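Local structure of solute-binding protein Csal_2479 (Chromohalobacter salexigens, 4P1L) at residues Met169-Asp172 with Leu173-Gln176; Gln176-Asp179 with Glu180-Gly183; Asn86-Met89 with Gly90-Gly93; Thr186-Ala189 with Tyr190-Tyr194. The protein binds D-glucuronate and is probably the extracytoplasmic solute-binding component of a tripartite ATP-independent periplasmic (TRAP) transporter. All coordinates share one frame; numbering follows the deposited sequence.

Contact 1: Met169-Asp172 with Leu173-Gln176. With BDP (beta-D-glucopyranuronic acid), chain C.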
HETATM    1  N   MSE A 169       9.111  -2.413   3.853  1.00 15.14           N
HETATM    2  CA  MSE A 169       9.150  -2.509   2.410  1.00 16.98           C
HETATM    3  C   MSE A 169      10.383  -1.741   1.929  1.00 14.24           C
HETATM    4  O   MSE A 169      11.035  -1.037   2.721  1.00 13.98           O
HETATM    5  CB  MSE A 169       7.873  -1.908   1.820  1.00 15.89           C
HETATM    6  CG  MSE A 169       6.631  -2.714   2.153  1.00 14.41           C
HETATM    7 SE   MSE A 169       5.026  -2.115   1.204  1.00 17.85          SE
HETATM    8  CE  MSE A 169       4.812  -0.410   2.089  1.00 14.61           C
ATOM      9  N   ASN A 170      10.684  -1.849   0.642  1.00 19.17           N
ATOM     10  CA  ASN A 170      11.929  -1.269   0.126  1.00 28.23           C
ATOM     11  C   ASN A 170      11.744   0.175  -0.312  1.00 25.70           C
ATOM     12  O   ASN A 170      11.618   0.475  -1.498  1.00 28.44           O
ATOM     13  CB  ASN A 170      12.556  -2.115  -1.002  1.00 29.91           C
ATOM     14  CG  ASN A 170      14.028  -1.742  -1.259  1.00 41.30           C
ATOM     15  OD1 ASN A 170      14.730  -1.248  -0.359  1.00 30.35           O
ATOM     16  ND2 ASN A 170      14.493  -1.961  -2.496  1.00 39.32           N
ATOM     17  N   ASN A 171      11.686   1.054   0.685  1.00 14.47           N
ATOM     18  CA  ASN A 171      11.702   2.484   0.499  1.00 14.50           C
ATOM     19  C   ASN A 171      12.525   3.031   1.674  1.00 16.90           C
ATOM     20  O   ASN A 171      12.254   2.734   2.836  1.00 14.86           O
ATOM     21  CB  ASN A 171      10.289   3.030   0.505  1.00 14.64           C
ATOM     22  CG  ASN A 171      10.226   4.502   0.177  1.00 14.54           C
ATOM     23  OD1 ASN A 171      11.086   5.294   0.570  1.00 14.64           O
ATOM     24  ND2 ASN A 171       9.195   4.878  -0.564  1.00 16.94           N
ATOM     25  N   ASP A 172      13.563   3.794   1.359  1.00 14.81           N
ATOM     26  CA  ASP A 172      14.489   4.282   2.381  1.00 14.90           C
ATOM     27  C   ASP A 172      13.751   5.080   3.464  1.00 15.89           C
ATOM     28  O   ASP A 172      14.199   5.135   4.609  1.00 15.14           O
ATOM     29  CB  ASP A 172      15.559   5.201   1.764  1.00 16.95           C
ATOM     30  CG  ASP A 172      16.571   4.458   0.904  1.00 22.96           C
ATOM     31  OD1 ASP A 172      16.547   3.211   0.885  1.00 20.08           O
ATOM     32  OD2 ASP A 172      17.402   5.140   0.267  1.00 23.09           O
ATOM     33  N   LEU A 173      12.641   5.714   3.100  1.00 14.30           N
ATOM     34  CA  LEU A 173      11.869   6.480   4.071  1.00 14.17           C
ATOM     35  C   LEU A 173      11.436   5.628   5.258  1.00 14.11           C
ATOM     36  O   LEU A 173      11.361   6.136   6.390  1.00 15.53           O
ATOM     37  CB  LEU A 173      10.618   7.117   3.450  1.00 14.28           C
ATOM     38  CG  LEU A 173      10.856   8.376   2.625  1.00 14.82           C
ATOM     39  CD1 LEU A 173       9.586   8.860   1.937  1.00 16.07           C
ATOM     40  CD2 LEU A 173      11.411   9.495   3.506  1.00 15.13           C
ATOM     41  N   TYR A 174      11.134   4.360   4.997  1.00 13.55           N
ATOM     42  CA  TYR A 174      10.701   3.426   6.058  1.00 13.29           C
ATOM     43  C   TYR A 174      11.831   3.058   7.017  1.00 13.92           C
ATOM     44  O   TYR A 174      11.599   2.830   8.183  1.00 13.24           O
ATOM     45  CB  TYR A 174      10.090   2.143   5.473  1.00 13.21           C
ATOM     46  CG  TYR A 174       8.978   2.393   4.478  1.00 13.33           C
ATOM     47  CD1 TYR A 174       8.149   3.500   4.604  1.00 13.42           C
ATOM     48  CD2 TYR A 174       8.782   1.539   3.401  1.00 13.49           C
ATOM     49  CE1 TYR A 174       7.124   3.744   3.681  1.00 13.67           C
ATOM     50  CE2 TYR A 174       7.789   1.773   2.470  1.00 13.73           C
ATOM     51  CZ  TYR A 174       6.964   2.874   2.600  1.00 14.93           C
ATOM     52  OH  TYR A 174       5.954   3.091   1.681  1.00 14.85           O
ATOM     53  N   VAL A 175      13.055   2.952   6.512  1.00 14.73           N
ATOM     54  CA  VAL A 175      14.197   2.742   7.406  1.00 17.41           C
ATOM     55  C   VAL A 175      14.399   3.989   8.277  1.00 18.57           C
ATOM     56  O   VAL A 175      14.610   3.900   9.496  1.00 15.12           O
ATOM     57  CB  VAL A 175      15.456   2.404   6.600  1.00 14.19           C
ATOM     58  CG1 VAL A 175      16.692   2.280   7.519  1.00 14.63           C
ATOM     59  CG2 VAL A 175      15.233   1.146   5.793  1.00 15.77           C
ATOM     60  N   GLN A 176      14.323   5.165   7.654  1.00 15.83           N
ATOM     61  CA  GLN A 176      14.424   6.395   8.403  1.00 14.43           C
ATOM     62  C   GLN A 176      13.322   6.439   9.458  1.00 14.24           C
ATOM     63  O   GLN A 176      13.565   6.829  10.612  1.00 15.79           O
ATOM     64  CB  GLN A 176      14.379   7.611   7.473  1.00 16.91           C
ATOM     65  CG  GLN A 176      15.066   8.813   8.026  1.00 25.73           C
ATOM     66  CD  GLN A 176      15.007   9.998   7.086  1.00 28.74           C
ATOM     67  OE1 GLN A 176      14.374   9.935   6.017  1.00 16.60           O
ATOM     68  NE2 GLN A 176      15.633  11.103   7.495  1.00 29.51           N
TER
HETATM   69  C1  BDP C 401       0.403  -4.689   1.997  1.00 11.57           C
HETATM   70  C2  BDP C 401       0.263  -4.179   0.570  1.00 10.53           C
HETATM   71  C3  BDP C 401       1.053  -5.045  -0.336  1.00 16.70           C
HETATM   72  C4  BDP C 401       2.477  -4.994   0.119  1.00 12.52           C
HETATM   73  C5  BDP C 401       2.603  -5.463   1.592  1.00 10.25           C
HETATM   74  C6  BDP C 401       4.035  -5.389   2.120  1.00 12.94           C
HETATM   75  O2  BDP C 401      -1.115  -4.266   0.248  1.00 13.24           O
HETATM   76  O3  BDP C 401       0.994  -4.393  -1.711  1.00 13.74           O
HETATM   77  O4  BDP C 401       3.300  -5.821  -0.722  1.00 12.28           O
HETATM   78  O5  BDP C 401       1.784  -4.671   2.394  1.00 11.81           O
HETATM   79  O6A BDP C 401       4.172  -5.100   3.353  1.00 13.40           O
HETATM   80  O1  BDP C 401      -0.292  -3.857   2.859  1.00 14.07           O
HETATM   81  O6B BDP C 401       4.988  -5.684   1.370  1.00 15.87           O
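Met169, a selenomethionine, lies between the bound glucuronate and the ring of Tyr174. Its CG sits 3.5 Å from O6B of the sugar acid, and SE approaches the carboxylate carbon C6. The chain then bends at its last torsion (chi3 -68°). This turns CE back to Tyr174, 3.7 Å from ring atom CE2. The backbone O of Met169 lies at the edge of the same ring, close to its plane.

Asn170 is the centre of an inverse gamma turn, closed by a weak bond from Asn171 N to Met169 O. The turn leads into Asn171, which is engaged by both side chain and backbone. Its CB lies over one face of the Tyr174 ring in a CH-pi contact, 3.8 Å from the centroid. With CG anti to the backbone N (chi1 -174°), OD1 is placed to accept from Leu173 N at 3.0 Å. That donor is tilted 27° from the carbonyl plane. The side chains of Asn171 and Leu173 run side by side. The backbone O of Asn171 takes Tyr174 N at 2.9 Å. Its ND2 is held by Asn100 OD1 and Gly90 O, so the amide is fixed at both ends.

Asp172 adds a backbone bond, from Gln176 N to Asp172 O. The hydroxyl of Tyr174 is hydrogen-bonded to Ser103 OG, which anchors the far end of the ring.

The arrangement is an asparagine N-cap. It caps helix 172-181 after the short loop that follows strand 165-168, while Met169 lines the glucuronate pocket.

Contact 2: Gln176-Asp179 with Glu180-Gly183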
ATOM      1  N   GLN A 176      14.323   5.165   7.654  1.00 15.83           N
ATOM      2  CA  GLN A 176      14.424   6.395   8.403  1.00 14.43           C
ATOM      3  C   GLN A 176      13.322   6.439   9.458  1.00 14.24           C
ATOM      4  O   GLN A 176      13.565   6.829  10.612  1.00 15.79           O
ATOM      5  CB  GLN A 176      14.379   7.611   7.473  1.00 16.91           C
ATOM      6  CG  GLN A 176      15.066   8.813   8.026  1.00 25.73           C
ATOM      7  CD  GLN A 176      15.007   9.998   7.086  1.00 28.74           C
ATOM      8  OE1 GLN A 176      14.374   9.935   6.017  1.00 16.60           O
ATOM      9  NE2 GLN A 176      15.633  11.103   7.495  1.00 29.51           N
HETATM   10  N   MSE A 177      12.119   6.039   9.075  1.00 13.90           N
HETATM   11  CA  MSE A 177      10.986   6.017  10.012  1.00 15.06           C
HETATM   12  C   MSE A 177      11.254   5.148  11.255  1.00 13.83           C
HETATM   13  O   MSE A 177      11.126   5.627  12.391  1.00 14.29           O
HETATM   14  CB  MSE A 177       9.729   5.517   9.300  1.00 16.26           C
HETATM   15  CG  MSE A 177       8.525   5.346  10.199  1.00 13.72           C
HETATM   16 SE   MSE A 177       7.017   4.565   9.248  1.00 17.86          SE
HETATM   17  CE  MSE A 177       7.661   2.696   9.335  1.00 21.03           C
ATOM     18  N   ILE A 178      11.644   3.890  11.045  1.00 14.19           N
ATOM     19  CA  ILE A 178      11.960   3.009  12.156  1.00 16.49           C
ATOM     20  C   ILE A 178      13.138   3.549  12.998  1.00 18.52           C
ATOM     21  O   ILE A 178      13.118   3.502  14.240  1.00 14.88           O
ATOM     22  CB  ILE A 178      12.290   1.599  11.673  1.00 14.00           C
ATOM     23  CG1 ILE A 178      11.077   0.952  10.985  1.00 14.54           C
ATOM     24  CG2 ILE A 178      12.768   0.716  12.852  1.00 13.72           C
ATOM     25  CD1 ILE A 178       9.871   0.771  11.878  1.00 14.72           C
ATOM     26  N   ASP A 179      14.161   4.062  12.327  1.00 17.26           N
ATOM     27  CA  ASP A 179      15.319   4.569  13.015  1.00 14.80           C
ATOM     28  C   ASP A 179      14.974   5.739  13.912  1.00 15.19           C
ATOM     29  O   ASP A 179      15.468   5.828  15.029  1.00 16.21           O
ATOM     30  CB  ASP A 179      16.410   5.013  12.022  1.00 16.33           C
ATOM     31  CG  ASP A 179      17.111   3.857  11.367  1.00 15.05           C
ATOM     32  OD1 ASP A 179      16.703   2.687  11.572  1.00 16.11           O
ATOM     33  OD2 ASP A 179      18.058   4.124  10.625  1.00 20.61           O
ATOM     34  N   GLU A 180      14.157   6.654  13.405  1.00 15.62           N
ATOM     35  CA  GLU A 180      13.700   7.785  14.202  1.00 15.64           C
ATOM     36  C   GLU A 180      12.796   7.347  15.364  1.00 15.70           C
ATOM     37  O   GLU A 180      12.779   7.988  16.411  1.00 18.48           O
ATOM     38  CB  GLU A 180      12.959   8.784  13.320  1.00 16.22           C
ATOM     39  CG  GLU A 180      13.896   9.541  12.330  1.00 19.69           C
ATOM     40  CD  GLU A 180      14.874  10.488  13.007  1.00 29.32           C
ATOM     41  OE1 GLU A 180      14.843  10.619  14.245  1.00 33.25           O
ATOM     42  OE2 GLU A 180      15.684  11.110  12.292  1.00 36.82           O
HETATM   43  N   MSE A 181      12.030   6.279  15.181  1.00 15.24           N
HETATM   44  CA  MSE A 181      11.249   5.757  16.295  1.00 18.85           C
HETATM   45  C   MSE A 181      12.141   5.185  17.384  1.00 20.93           C
HETATM   46  O   MSE A 181      11.750   5.207  18.544  1.00 21.62           O
HETATM   47  CB  MSE A 181      10.291   4.682  15.840  1.00 18.11           C
HETATM   48  CG  MSE A 181       9.154   5.204  15.013  1.00 15.51           C
HETATM   49 SE   MSE A 181       7.969   3.717  14.515  1.00 21.14          SE
HETATM   50  CE  MSE A 181       6.661   4.712  13.487  1.00 25.65           C
ATOM     51  N   GLY A 182      13.319   4.683  17.006  1.00 19.21           N
ATOM     52  CA  GLY A 182      14.281   4.109  17.944  1.00 24.16           C
ATOM     53  C   GLY A 182      14.793   2.693  17.656  1.00 23.13           C
ATOM     54  O   GLY A 182      15.703   2.178  18.337  1.00 19.48           O
ATOM     55  N   GLY A 183      14.222   2.034  16.664  1.00 17.02           N
ATOM     56  CA  GLY A 183      14.605   0.663  16.372  1.00 20.15           C
ATOM     57  C   GLY A 183      15.588   0.564  15.222  1.00 20.97           C
ATOM     58  O   GLY A 183      16.300   1.518  14.908  1.00 19.86           O
TER
HETATM   59  O   HOH W   1      17.022  10.697  10.175  1.00 33.15           O
HETATM   60  O   HOH W   2      17.217   3.927  16.267  1.00 31.37           O
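Met177 and Met181, both selenomethionines, lie side by side on the buried face of the helix end and point the same way. The extended chain of Met181 brings its CE to 3.8 Å from Met177 CG. Ile178 extends this apolar side, with CD1 near Met181 SE and CG2 3.7 Å from Gly183 C. Met177 and Met181 pack on His229 of strand 223-230, and Ile178 packs on Val166 and Val168 of strand 165-168.

The other side is polar and watered. Chi1 (-70°) sets Glu180 CG beside its backbone N, 3.2 Å from Gln176 O. The bend at chi2 then turns the carboxylate to a water, which accepts from Gln176 NE2 and donates to Glu180 OE2. A second water donates to both Asp179 O and Gly183 O, joining the last turn to the chain beyond.

Between the two sides run the regular helix bonds, such as Glu180 N to Gln176 O at 2.9 Å. The pattern changes at Ile178 O. It accepts from Gly182 N and from Gly183 N, each at 3.0 Å, and the two donors come from opposite faces of its carbonyl plane. Gly182 N also makes a weak bond to Asp179 O. At the positive phi of Gly182 (127°) a CB would jam against Met181 O, which suits glycine.

This is a Schellman motif, closing the helix of the beta-alpha-beta unit formed by 165-168, 172-181 and 184-187.

Contact 3: Asn86-Met89 with Gly90-Gly93; sequences NFNM and GPMG
Phe87 is overlapped by the methyl end of Met92, a selenomethionine. CE of Met92 comes obliquely to the ring, 3.6 Å from CD2, and also touches CB of Phe87. The Met92 chain is bent at chi2 and chi3, which brings CE to Phe87. Phe87 also meets Trp29 and packs on Ile74 of helix 70-78, so the pair belongs to a buried core.

The motif is a type I beta turn, Gly90 to Gly93, at the end of strand 84-88. This strand is part of the mixed five-stranded sheet. Gly93 N closes the turn by bonding to Gly90 O.

Met89, also a selenomethionine, stands just before the turn. Its SE lies 4.1 Å from Met92 CG, and the two side chains cross at an angle. Its backbone O takes a weak bond from Met92 N at 3.1 Å.

Asn88 belongs to the glucuronate pocket and touches the ligand. Its ND2 is hydrogen-bonded to Glu234 OE2, an atom that also binds the sugar, so the amide may help to position that carboxylate. Its backbone N is bonded to Gln70 OE1. The ring of Pro91 crosses the Asn88 side chain at about a right angle, with CD 3.2 Å from Asn88 O and 3.4 Å from Asn88 OD1.

The other end of the Asn88 amide holds the backbone: Gly90 N donates to OD1 at 2.8 Å, with an N-H...O angle of 151°; the donor is tilted 33° from the carbonyl plane.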
ATOM      1  N   ASN A  86      -2.369  -4.059  -9.491  1.00 15.14           N
ATOM      2  CA  ASN A  86      -2.650  -3.371  -8.236  1.00 14.12           C
ATOM      3  C   ASN A  86      -1.309  -3.228  -7.528  1.00 14.27           C
ATOM      4  O   ASN A  86      -0.715  -4.209  -7.090  1.00 14.22           O
ATOM      5  CB  ASN A  86      -3.679  -4.206  -7.456  1.00 14.00           C
ATOM      6  CG  ASN A  86      -3.784  -3.865  -5.979  1.00 13.55           C
ATOM      7  OD1 ASN A  86      -4.057  -4.745  -5.179  1.00 15.83           O
ATOM      8  ND2 ASN A  86      -3.576  -2.598  -5.608  1.00 16.73           N
ATOM      9  N   PHE A  87      -0.795  -1.998  -7.482  1.00 14.25           N
ATOM     10  CA  PHE A  87       0.432  -1.732  -6.768  1.00 13.95           C
ATOM     11  C   PHE A  87       0.175  -0.877  -5.532  1.00 13.24           C
ATOM     12  O   PHE A  87      -0.568   0.103  -5.600  1.00 15.31           O
ATOM     13  CB  PHE A  87       1.429  -0.971  -7.642  1.00 14.05           C
ATOM     14  CG  PHE A  87       1.925  -1.738  -8.824  1.00 15.17           C
ATOM     15  CD1 PHE A  87       2.397  -3.033  -8.682  1.00 15.98           C
ATOM     16  CD2 PHE A  87       1.917  -1.168 -10.083  1.00 15.88           C
ATOM     17  CE1 PHE A  87       2.854  -3.742  -9.761  1.00 15.82           C
ATOM     18  CE2 PHE A  87       2.398  -1.879 -11.183  1.00 15.66           C
ATOM     19  CZ  PHE A  87       2.864  -3.177 -11.005  1.00 18.32           C
ATOM     20  N   ASN A  88       0.834  -1.231  -4.438  1.00 13.03           N
ATOM     21  CA  ASN A  88       0.980  -0.326  -3.302  1.00 12.72           C
ATOM     22  C   ASN A  88       1.922   0.838  -3.680  1.00 12.91           C
ATOM     23  O   ASN A  88       2.951   0.647  -4.365  1.00 13.25           O
ATOM     24  CB  ASN A  88       1.505  -1.094  -2.097  1.00 12.73           C
ATOM     25  CG  ASN A  88       1.484  -0.273  -0.817  1.00 13.80           C
ATOM     26  OD1 ASN A  88       2.421   0.482  -0.544  1.00 12.55           O
ATOM     27  ND2 ASN A  88       0.436  -0.423  -0.029  1.00 14.23           N
HETATM   28  N   MSE A  89       1.551   2.044  -3.262  1.00 14.57           N
HETATM   29  CA  MSE A  89       2.332   3.237  -3.612  1.00 13.61           C
HETATM   30  C   MSE A  89       3.653   3.358  -2.884  1.00 13.72           C
HETATM   31  O   MSE A  89       4.514   4.152  -3.283  1.00 16.12           O
HETATM   32  CB  MSE A  89       1.514   4.509  -3.402  1.00 13.03           C
HETATM   33  CG  MSE A  89       0.359   4.673  -4.362  1.00 16.36           C
HETATM   34 SE   MSE A  89       0.904   4.835  -6.276  1.00 22.77          SE
HETATM   35  CE  MSE A  89       1.040   6.783  -6.317  1.00 28.90           C
ATOM     36  N   GLY A  90       3.835   2.586  -1.811  1.00 14.14           N
ATOM     37  CA  GLY A  90       5.115   2.550  -1.112  1.00 13.46           C
ATOM     38  C   GLY A  90       6.299   2.181  -1.991  1.00 20.29           C
ATOM     39  O   GLY A  90       7.267   2.950  -2.099  1.00 16.54           O
ATOM     40  N   PRO A  91       6.256   0.984  -2.603  1.00 15.67           N
ATOM     41  CA  PRO A  91       7.281   0.550  -3.540  1.00 15.57           C
ATOM     42  C   PRO A  91       7.330   1.394  -4.786  1.00 14.60           C
ATOM     43  O   PRO A  91       8.290   1.267  -5.567  1.00 19.51           O
ATOM     44  CB  PRO A  91       6.861  -0.871  -3.906  1.00 24.65           C
ATOM     45  CG  PRO A  91       5.953  -1.290  -2.869  1.00 22.65           C
ATOM     46  CD  PRO A  91       5.287  -0.094  -2.334  1.00 14.28           C
HETATM   47  N   MSE A  92       6.318   2.228  -5.000  1.00 15.42           N
HETATM   48  CA  MSE A  92       6.321   3.124  -6.164  1.00 14.72           C
HETATM   49  C   MSE A  92       7.245   4.332  -5.904  1.00 15.07           C
HETATM   50  O   MSE A  92       7.710   4.988  -6.843  1.00 16.69           O
HETATM   51  CB  MSE A  92       4.900   3.586  -6.478  1.00 14.45           C
HETATM   52  CG  MSE A  92       4.669   4.308  -7.800  1.00 20.09           C
HETATM   53 SE   MSE A  92       5.042   3.142  -9.325  1.00 21.53          SE
HETATM   54  CE  MSE A  92       3.655   1.806  -9.004  1.00 21.25           C
ATOM     55  N   GLY A  93       7.515   4.621  -4.636  1.00 18.20           N
ATOM     56  CA  GLY A  93       8.321   5.785  -4.266  1.00 20.35           C
ATOM     57  C   GLY A  93       9.694   5.829  -4.907  1.00 23.87           C
ATOM     58  O   GLY A  93      10.108   6.861  -5.453  1.00 31.12           O
TER

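Contact 4: Thr186-Ala189 with Tyr190-Tyr194. With BDP (beta-D-glucopyranuronic acid), chain C.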
ATOM      1  N   THR A 186      14.984  -3.401   8.297  1.00 16.71           N
ATOM      2  CA  THR A 186      15.576  -4.153   7.221  1.00 19.99           C
ATOM      3  C   THR A 186      14.533  -4.364   6.130  1.00 21.52           C
ATOM      4  O   THR A 186      13.433  -4.837   6.401  1.00 17.28           O
ATOM      5  CB  THR A 186      16.140  -5.496   7.717  1.00 26.12           C
ATOM      6  OG1 THR A 186      16.755  -6.191   6.618  1.00 35.67           O
ATOM      7  CG2 THR A 186      15.065  -6.346   8.285  1.00 26.45           C
ATOM      8  N   PRO A 187      14.865  -3.961   4.902  1.00 20.67           N
ATOM      9  CA  PRO A 187      13.956  -4.084   3.763  1.00 18.40           C
ATOM     10  C   PRO A 187      13.897  -5.528   3.316  1.00 19.03           C
ATOM     11  O   PRO A 187      14.934  -6.191   3.275  1.00 19.78           O
ATOM     12  CB  PRO A 187      14.613  -3.175   2.706  1.00 21.44           C
ATOM     13  CG  PRO A 187      16.057  -3.215   3.034  1.00 30.54           C
ATOM     14  CD  PRO A 187      16.134  -3.299   4.526  1.00 25.79           C
HETATM   15  N   MSE A 188      12.705  -6.015   2.980  1.00 20.07           N
HETATM   16  CA  MSE A 188      12.535  -7.424   2.619  1.00 20.35           C
HETATM   17  C   MSE A 188      11.233  -7.636   1.838  1.00 17.54           C
HETATM   18  O   MSE A 188      10.225  -6.985   2.123  1.00 15.77           O
HETATM   19  CB  MSE A 188      12.517  -8.251   3.908  1.00 18.27           C
HETATM   20  CG  MSE A 188      12.452  -9.721   3.724  1.00 29.33           C
HETATM   21 SE   MSE A 188      12.308 -10.635   5.485  1.00 29.75          SE
HETATM   22  CE  MSE A 188      13.709  -9.736   6.423  1.00 17.50           C
ATOM     23  N   ALA A 189      11.271  -8.541   0.867  1.00 19.02           N
ATOM     24  CA  ALA A 189      10.075  -8.992   0.131  1.00 23.52           C
ATOM     25  C   ALA A 189       9.009  -9.492   1.085  1.00 16.56           C
ATOM     26  O   ALA A 189       9.294 -10.219   2.018  1.00 16.74           O
ATOM     27  CB  ALA A 189      10.425 -10.079  -0.865  1.00 26.78           C
ATOM     28  N   TYR A 190       7.774  -9.083   0.837  1.00 18.99           N
ATOM     29  CA  TYR A 190       6.619  -9.458   1.665  1.00 19.04           C
ATOM     30  C   TYR A 190       6.547 -10.978   1.927  1.00 19.48           C
ATOM     31  O   TYR A 190       6.295 -11.409   3.064  1.00 17.33           O
ATOM     32  CB  TYR A 190       5.357  -8.948   0.956  1.00 20.12           C
ATOM     33  CG  TYR A 190       4.039  -9.130   1.665  1.00 17.29           C
ATOM     34  CD1 TYR A 190       3.870  -8.761   2.999  1.00 16.78           C
ATOM     35  CD2 TYR A 190       2.935  -9.643   0.985  1.00 18.02           C
ATOM     36  CE1 TYR A 190       2.657  -8.931   3.630  1.00 18.42           C
ATOM     37  CE2 TYR A 190       1.720  -9.802   1.610  1.00 19.89           C
ATOM     38  CZ  TYR A 190       1.588  -9.442   2.935  1.00 16.17           C
ATOM     39  OH  TYR A 190       0.382  -9.592   3.575  1.00 18.44           O
ATOM     40  N   GLY A 191       6.755 -11.780   0.870  1.00 20.02           N
ATOM     41  CA  GLY A 191       6.632 -13.223   0.932  1.00 24.86           C
ATOM     42  C   GLY A 191       7.603 -13.906   1.874  1.00 27.10           C
ATOM     43  O   GLY A 191       7.364 -15.025   2.321  1.00 24.61           O
ATOM     44  N   GLU A 192       8.686 -13.215   2.199  1.00 24.40           N
ATOM     45  CA  GLU A 192       9.724 -13.783   3.042  1.00 21.94           C
ATOM     46  C   GLU A 192       9.557 -13.472   4.525  1.00 27.09           C
ATOM     47  O   GLU A 192      10.296 -13.999   5.377  1.00 23.62           O
ATOM     48  CB  GLU A 192      11.075 -13.275   2.569  1.00 21.38           C
ATOM     49  CG  GLU A 192      11.476 -13.834   1.230  1.00 26.74           C
ATOM     50  CD  GLU A 192      12.742 -13.219   0.698  1.00 40.12           C
ATOM     51  OE1 GLU A 192      13.462 -12.563   1.486  1.00 40.28           O
ATOM     52  OE2 GLU A 192      13.011 -13.404  -0.512  1.00 50.05           O
ATOM     53  N   VAL A 193       8.585 -12.629   4.843  1.00 21.94           N
ATOM     54  CA  VAL A 193       8.514 -12.076   6.199  1.00 20.56           C
ATOM     55  C   VAL A 193       8.130 -13.140   7.215  1.00 17.38           C
ATOM     56  O   VAL A 193       8.690 -13.175   8.314  1.00 22.08           O
ATOM     57  CB  VAL A 193       7.555 -10.887   6.287  1.00 19.83           C
ATOM     58  CG1 VAL A 193       7.382 -10.415   7.742  1.00 20.86           C
ATOM     59  CG2 VAL A 193       8.057  -9.762   5.419  1.00 15.93           C
ATOM     60  N   TYR A 194       7.201 -14.019   6.831  1.00 23.23           N
ATOM     61  CA  TYR A 194       6.692 -15.036   7.754  1.00 19.74           C
ATOM     62  C   TYR A 194       7.803 -15.910   8.300  1.00 25.07           C
ATOM     63  O   TYR A 194       7.954 -16.052   9.517  1.00 22.95           O
ATOM     64  CB  TYR A 194       5.666 -15.926   7.062  1.00 20.75           C
ATOM     65  CG  TYR A 194       5.166 -17.041   7.956  1.00 22.68           C
ATOM     66  CD1 TYR A 194       4.218 -16.788   8.949  1.00 22.27           C
ATOM     67  CD2 TYR A 194       5.640 -18.333   7.816  1.00 32.73           C
ATOM     68  CE1 TYR A 194       3.748 -17.809   9.773  1.00 25.58           C
ATOM     69  CE2 TYR A 194       5.178 -19.357   8.637  1.00 33.04           C
ATOM     70  CZ  TYR A 194       4.237 -19.089   9.607  1.00 30.03           C
ATOM     71  OH  TYR A 194       3.769 -20.097  10.406  1.00 35.37           O
TER
HETATM   72  C1  BDP C 401       0.403  -4.689   1.997  1.00 11.57           C
HETATM   73  C2  BDP C 401       0.263  -4.179   0.570  1.00 10.53           C
HETATM   74  C3  BDP C 401       1.053  -5.045  -0.336  1.00 16.70           C
HETATM   75  C4  BDP C 401       2.477  -4.994   0.119  1.00 12.52           C
HETATM   76  C5  BDP C 401       2.603  -5.463   1.592  1.00 10.25           C
HETATM   77  C6  BDP C 401       4.035  -5.389   2.120  1.00 12.94           C
HETATM   78  O2  BDP C 401      -1.115  -4.266   0.248  1.00 13.24           O
HETATM   79  O3  BDP C 401       0.994  -4.393  -1.711  1.00 13.74           O
HETATM   80  O4  BDP C 401       3.300  -5.821  -0.722  1.00 12.28           O
HETATM   81  O5  BDP C 401       1.784  -4.671   2.394  1.00 11.81           O
HETATM   82  O6A BDP C 401       4.172  -5.100   3.353  1.00 13.40           O
HETATM   83  O1  BDP C 401      -0.292  -3.857   2.859  1.00 14.07           O
HETATM   84  O6B BDP C 401       4.988  -5.684   1.370  1.00 15.87           O
HETATM   85  O   HOH W   3      13.613  -9.885   0.050  1.00 25.68           O
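The Tyr190 ring turns one face to the bound glucuronate, whose C5 lies 3.8 Å above the ring plane, offset toward the rim. CD1 of the ring is 3.5 Å from the carboxylate carbon C6. At the base of the ring, CB of Tyr190 approaches O6B to 3.3 Å. CG stands anti to the backbone N (chi1 -176°), and this carries the ring out along the sugar. Around the ring, Tyr190 also packs on Arg167 and Asn207, both of which hydrogen-bond the ligand.

The motif is a strand-to-helix connection. The chain leaves strand 184-187, which pairs in parallel with strand 165-168, and turns toward helix 193-198. Ala189 O takes the bond from Glu192 N at 3.1 Å. The donor stands above the carbonyl plane, 51° out of it. Val193 N bonds to Tyr190 O and carries the turn onward. Val193 CG2 rests 3.6 Å from Ala189 O.

Met188, a selenomethionine, lies across this first turn on the side chain of Glu192. Its SE is 4.3 Å from Val193 CG2. The backbone O of Met188 accepts from Arg167 NH2, while NH1 of that arginine binds the sugar acid. This second-shell bond ties the connection to the pocket.

Glu192, extended beyond CG, reaches across toward the N of Ala189. A water completes the link: it accepts from Ala189 N at 2.8 Å and donates to Glu192 OE1 at 3.0 Å.

Along the chain the order is contact 3, contact 1, contact 2, contact 4. Contacts 1 and 2 are the start and end of helix 172-181. They share Gln176, and their centres are 10 Å apart. Contact 4 follows on strand 184-187, which the same helix connects to strand 165-168. Contact 3 ends strand 84-88 of the five-stranded sheet. It touches contact 1, where Met169 CE packs 3.7 Å from Asn88 OD1, but stays about 9 Å from contact 4 at the nearest atoms. Contacts 1, 3 and 4 each bring a residue to the glucuronate pocket. Contact 2 lies farther out, about 21 Å from contact 3 between centres.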